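Local coordinates for hypothetical protein (Parabacteroides distasonis, PDB 4JM1), which is of unknown function but adopts a small alpha/beta fold resembling the prodomain of alpha-lytic protease, at residues 55-63 / 74-84. Residues are numbered along the deposited sequence; the frame is centred on the assembly and turned at random.
Sequences GLKGVLIVD and VVGKRIGKAYK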
ATOM      1  N   GLY A  55       7.030  -4.045  11.399  1.00 19.87           N
ATOM      2  CA  GLY A  55       8.189  -3.523  10.714  1.00 20.72           C
ATOM      3  C   GLY A  55       7.918  -2.563   9.577  1.00 18.76           C
ATOM      4  O   GLY A  55       8.853  -2.231   8.833  1.00 21.54           O
ATOM      5  N   LEU A  56       6.674  -2.127   9.400  1.00 15.20           N
ATOM      6  CA  LEU A  56       6.383  -1.253   8.278  1.00 14.80           C
ATOM      7  C   LEU A  56       6.865   0.152   8.599  1.00 15.08           C
ATOM      8  O   LEU A  56       6.596   0.677   9.665  1.00 18.13           O
ATOM      9  CB  LEU A  56       4.896  -1.202   7.982  1.00 14.06           C
ATOM     10  CG  LEU A  56       4.263  -2.498   7.514  1.00 15.27           C
ATOM     11  CD1 LEU A  56       2.756  -2.260   7.315  1.00 15.33           C
ATOM     12  CD2 LEU A  56       4.917  -3.000   6.251  1.00 17.24           C
ATOM     13  N   LYS A  57       7.540   0.766   7.643  1.00 14.14           N
ATOM     14  CA  LYS A  57       7.869   2.195   7.726  1.00 15.09           C
ATOM     15  C   LYS A  57       6.684   3.080   7.409  1.00 14.27           C
ATOM     16  O   LYS A  57       6.637   4.236   7.813  1.00 15.86           O
ATOM     17  CB  LYS A  57       9.019   2.525   6.782  1.00 16.79           C
ATOM     18  CG  LYS A  57      10.313   1.922   7.264  1.00 19.99           C
ATOM     19  CD  LYS A  57      11.468   2.409   6.453  1.00 21.97           C
ATOM     20  CE  LYS A  57      12.740   1.777   6.946  1.00 28.08           C
ATOM     21  NZ  LYS A  57      13.801   1.932   5.921  1.00 35.48           N
ATOM     22  N   GLY A  58       5.716   2.535   6.665  1.00 13.46           N
ATOM     23  CA  GLY A  58       4.565   3.319   6.309  1.00 11.87           C
ATOM     24  C   GLY A  58       3.781   2.600   5.231  1.00 11.56           C
ATOM     25  O   GLY A  58       4.153   1.500   4.828  1.00 12.47           O
ATOM     26  N   VAL A  59       2.696   3.229   4.789  1.00 11.28           N
ATOM     27  CA  VAL A  59       1.902   2.811   3.636  1.00 10.83           C
ATOM     28  C   VAL A  59       1.982   3.894   2.570  1.00 11.39           C
ATOM     29  O   VAL A  59       1.906   5.106   2.881  1.00 11.10           O
ATOM     30  CB  VAL A  59       0.440   2.559   4.030  1.00 10.52           C
ATOM     31  CG1 VAL A  59      -0.517   2.557   2.799  1.00 11.09           C
ATOM     32  CG2 VAL A  59       0.373   1.248   4.820  1.00 10.60           C
ATOM     33  N   LEU A  60       2.114   3.434   1.322  1.00  9.41           N
ATOM     34  CA  LEU A  60       2.104   4.277   0.143  1.00  9.14           C
ATOM     35  C   LEU A  60       0.930   3.838  -0.713  1.00  9.82           C
ATOM     36  O   LEU A  60       0.779   2.638  -0.972  1.00 11.70           O
ATOM     37  CB  LEU A  60       3.425   4.188  -0.653  1.00  9.95           C
ATOM     38  CG  LEU A  60       4.673   4.407   0.199  1.00 10.40           C
ATOM     39  CD1 LEU A  60       5.911   4.036  -0.642  1.00 11.62           C
ATOM     40  CD2 LEU A  60       4.743   5.838   0.772  1.00 11.53           C
ATOM     41  N   ILE A  61       0.125   4.799  -1.175  1.00 10.14           N
ATOM     42  CA  ILE A  61      -0.943   4.535  -2.128  1.00  9.45           C
ATOM     43  C   ILE A  61      -0.489   4.922  -3.524  1.00  9.36           C
ATOM     44  O   ILE A  61       0.100   5.978  -3.712  1.00 10.71           O
ATOM     45  CB  ILE A  61      -2.249   5.291  -1.777  1.00  9.41           C
ATOM     46  CG1 ILE A  61      -2.629   5.071  -0.293  1.00 11.30           C
ATOM     47  CG2 ILE A  61      -3.395   4.892  -2.768  1.00 10.54           C
ATOM     48  CD1 ILE A  61      -3.032   3.658   0.119  1.00 13.18           C
ATOM     49  N   VAL A  62      -0.717   4.019  -4.474  1.00 10.01           N
ATOM     50  CA  VAL A  62      -0.476   4.280  -5.873  1.00  9.59           C
ATOM     51  C   VAL A  62      -1.736   3.927  -6.693  1.00 10.84           C
ATOM     52  O   VAL A  62      -2.657   3.261  -6.200  1.00 11.47           O
ATOM     53  CB  VAL A  62       0.754   3.433  -6.397  1.00 10.57           C
ATOM     54  CG1 VAL A  62       2.065   3.822  -5.657  1.00 10.75           C
ATOM     55  CG2 VAL A  62       0.498   1.930  -6.365  1.00 11.54           C
ATOM     56  N   ASP A  63      -1.786   4.448  -7.928  1.00 11.24           N
ATOM     57  CA  ASP A  63      -2.894   4.151  -8.850  1.00 12.65           C
ATOM     58  C   ASP A  63      -2.555   2.871  -9.595  1.00 12.66           C
ATOM     59  O   ASP A  63      -1.525   2.800 -10.264  1.00 13.07           O
ATOM     60  CB  ASP A  63      -3.097   5.330  -9.798  1.00 13.69           C
ATOM     61  CG  ASP A  63      -4.352   5.214 -10.670  1.00 15.44           C
ATOM     62  OD1 ASP A  63      -4.953   4.120 -10.794  1.00 16.00           O
ATOM     63  OD2 ASP A  63      -4.746   6.267 -11.219  1.00 19.62           O
ATOM     64  N   VAL A  74       8.025  -0.763  -6.154  1.00 13.94           N
ATOM     65  CA  VAL A  74       6.909  -0.350  -6.988  1.00 13.28           C
ATOM     66  C   VAL A  74       7.212   1.031  -7.563  1.00 13.40           C
ATOM     67  O   VAL A  74       7.452   2.004  -6.823  1.00 13.65           O
ATOM     68  CB  VAL A  74       5.567  -0.330  -6.241  1.00 13.14           C
ATOM     69  CG1 VAL A  74       4.423   0.067  -7.202  1.00 14.22           C
ATOM     70  CG2 VAL A  74       5.307  -1.688  -5.556  1.00 15.43           C
ATOM     71  N   VAL A  75       7.202   1.119  -8.881  1.00 12.67           N
ATOM     72  CA  VAL A  75       7.508   2.364  -9.580  1.00 13.48           C
ATOM     73  C   VAL A  75       6.216   3.120  -9.914  1.00 14.09           C
ATOM     74  O   VAL A  75       5.262   2.551 -10.464  1.00 17.00           O
ATOM     75  CB  VAL A  75       8.276   2.073 -10.876  1.00 14.34           C
ATOM     76  CG1 VAL A  75       8.558   3.375 -11.666  1.00 16.82           C
ATOM     77  CG2 VAL A  75       9.558   1.334 -10.575  1.00 18.42           C
ATOM     78  N   GLY A  76       6.163   4.401  -9.571  1.00 13.77           N
ATOM     79  CA  GLY A  76       5.030   5.249  -9.925  1.00 14.98           C
ATOM     80  C   GLY A  76       4.754   6.329  -8.906  1.00 13.96           C
ATOM     81  O   GLY A  76       5.278   6.309  -7.777  1.00 14.78           O
ATOM     82  N   LYS A  77       3.884   7.250  -9.282  1.00 12.68           N
ATOM     83  CA  LYS A  77       3.567   8.349  -8.389  1.00 13.14           C
ATOM     84  C   LYS A  77       2.836   7.818  -7.143  1.00 11.19           C
ATOM     85  O   LYS A  77       1.891   7.037  -7.240  1.00 12.03           O
ATOM     86  CB  LYS A  77       2.679   9.368  -9.063  1.00 15.20           C
ATOM     87  CG  LYS A  77       2.533  10.676  -8.272  1.00 18.83           C
ATOM     88  CD  LYS A  77       1.486  11.606  -8.871  1.00 19.59           C
ATOM     89  CE  LYS A  77       1.414  12.851  -8.107  1.00 20.43           C
ATOM     90  NZ  LYS A  77       0.344  13.693  -8.618  1.00 20.77           N
ATOM     91  N   ARG A  78       3.299   8.247  -5.972  1.00 11.04           N
ATOM     92  CA  ARG A  78       2.616   7.994  -4.717  1.00 10.48           C
ATOM     93  C   ARG A  78       1.538   9.066  -4.562  1.00 11.12           C
ATOM     94  O   ARG A  78       1.837  10.261  -4.423  1.00 13.37           O
ATOM     95  CB  ARG A  78       3.578   8.008  -3.527  1.00 11.01           C
ATOM     96  CG  ARG A  78       4.508   6.811  -3.464  1.00 10.93           C
ATOM     97  CD  ARG A  78       5.659   6.763  -4.494  1.00 12.06           C
ATOM     98  NE  ARG A  78       6.567   5.680  -4.134  1.00 11.72           N
ATOM     99  CZ  ARG A  78       6.749   4.531  -4.792  1.00 11.25           C
ATOM    100  NH1 ARG A  78       6.219   4.332  -5.986  1.00 12.24           N
ATOM    101  NH2 ARG A  78       7.534   3.586  -4.287  1.00 12.01           N
ATOM    102  N   ILE A  79       0.289   8.613  -4.579  1.00  9.98           N
ATOM    103  CA  ILE A  79      -0.882   9.477  -4.486  1.00 10.73           C
ATOM    104  C   ILE A  79      -1.377   9.698  -3.066  1.00  9.78           C
ATOM    105  O   ILE A  79      -2.287  10.501  -2.814  1.00 11.73           O
ATOM    106  CB  ILE A  79      -1.999   9.002  -5.452  1.00 11.49           C
ATOM    107  CG1 ILE A  79      -2.633   7.683  -5.022  1.00 11.28           C
ATOM    108  CG2 ILE A  79      -1.448   8.935  -6.930  1.00 15.32           C
ATOM    109  CD1 ILE A  79      -3.737   7.164  -5.908  1.00 13.64           C
ATOM    110  N   GLY A  80      -0.804   8.956  -2.122  1.00 10.42           N
ATOM    111  CA  GLY A  80      -1.064   9.141  -0.709  1.00 12.50           C
ATOM    112  C   GLY A  80       0.018   8.424   0.083  1.00 10.34           C
ATOM    113  O   GLY A  80       0.657   7.501  -0.419  1.00 10.75           O
ATOM    114  N   LYS A  81       0.225   8.842   1.337  1.00 10.94           N
ATOM    115  CA  LYS A  81       1.233   8.251   2.177  1.00 11.61           C
ATOM    116  C   LYS A  81       0.885   8.427   3.635  1.00 10.78           C
ATOM    117  O   LYS A  81       0.152   9.369   3.999  1.00 12.99           O
ATOM    118  CB  LYS A  81       2.616   8.846   1.855  1.00 13.50           C
ATOM    119  CG  LYS A  81       2.847  10.283   2.259  1.00 17.11           C
ATOM    120  CD  LYS A  81       4.261  10.691   1.816  1.00 18.98           C
ATOM    121  CE  LYS A  81       4.629  12.084   2.263  1.00 24.82           C
ATOM    122  NZ  LYS A  81       4.211  13.112   1.273  1.00 22.75           N
ATOM    123  N   ALA A  82       1.432   7.543   4.458  1.00 10.81           N
ATOM    124  CA  ALA A  82       1.335   7.596   5.923  1.00 11.75           C
ATOM    125  C   ALA A  82       2.562   6.906   6.500  1.00 11.54           C
ATOM    126  O   ALA A  82       2.929   5.815   6.063  1.00 13.82           O
ATOM    127  CB  ALA A  82       0.070   6.891   6.412  1.00 13.39           C
ATOM    128  N   TYR A  83       3.183   7.534   7.507  1.00 13.64           N
ATOM    129  CA  TYR A  83       4.356   6.982   8.177  1.00 14.17           C
ATOM    130  C   TYR A  83       4.035   6.408   9.543  1.00 16.59           C
ATOM    131  O   TYR A  83       3.128   6.883  10.214  1.00 18.79           O
ATOM    132  CB  TYR A  83       5.410   8.089   8.355  1.00 13.77           C
ATOM    133  CG  TYR A  83       5.921   8.680   7.039  1.00 12.88           C
ATOM    134  CD1 TYR A  83       6.982   8.092   6.375  1.00 13.74           C
ATOM    135  CD2 TYR A  83       5.360   9.810   6.496  1.00 16.96           C
ATOM    136  CE1 TYR A  83       7.476   8.623   5.182  1.00 14.61           C
ATOM    137  CE2 TYR A  83       5.838  10.362   5.314  1.00 16.71           C
ATOM    138  CZ  TYR A  83       6.904   9.735   4.658  1.00 14.63           C
ATOM    139  OH  TYR A  83       7.378  10.273   3.475  1.00 17.23           O
ATOM    140  N   LYS A  84       4.817   5.411   9.922  1.00 19.78           N
ATOM    141  CA  LYS A  84       4.795   4.775  11.267  1.00 27.08           C
ATOM    142  C   LYS A  84       4.879   5.788  12.411  1.00 31.74           C
ATOM    143  O   LYS A  84       5.558   6.813  12.300  1.00 33.23           O
ATOM    144  CB  LYS A  84       5.970   3.781  11.365  1.00 30.19           C
ATOM    145  CG  LYS A  84       6.510   3.482  12.788  1.00 38.67           C
ATOM    146  CD  LYS A  84       7.655   2.494  12.734  1.00 44.70           C
ATOM    147  CE  LYS A  84       8.942   3.160  12.284  1.00 50.45           C
ATOM    148  NZ  LYS A  84       9.905   2.180  11.670  1.00 55.44           N
ATOM    149  OXT LYS A  84       4.243   5.595  13.465  1.00 35.01           O
TER
HETATM  150  O   HOH W   1       0.193   6.193  -9.160  1.00 12.95           O
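V59 and A82 exchange backbone hydrogen bonds, N to O 2.9 Å each way, within an antiparallel ladder whose strands 58-63 and 78-83 run at 170°. I61 N continues it to G80 O at 2.9 Å, while I61 O takes I79 N at 2.8 Å and, weakly, G80 N: a classic beta bulge. Glycine suits position 58, where a side chain would clash with A82 O. At the bulge, CG1 of I79 is turned between its backbone N and carbonyl carbon (chi1 70°), which sets it 3.7 Å from CG2 of I61, the two branched chains crossing nearly at right angles. On the opposite face, L60 reaches K81 CB with CD2 and R78 NE with CD1. R78 bends at its second torsion (chi2 73°), bringing the guanidinium back to its own loop, where NH1 and NH2 grip V74 O end-on while NH1 also holds G76 O (2.8 Å); a leucine here would probably leave both carbonyls without these donors and the turn freer to move. Helix 38-50 packs over the face bearing V59, I61 and A82, so small or branched apolar residues fit there. Strand 78-83 is the outermost strand of a four-stranded mixed sheet, consistent with the alpha-lytic protease prodomain-like fold.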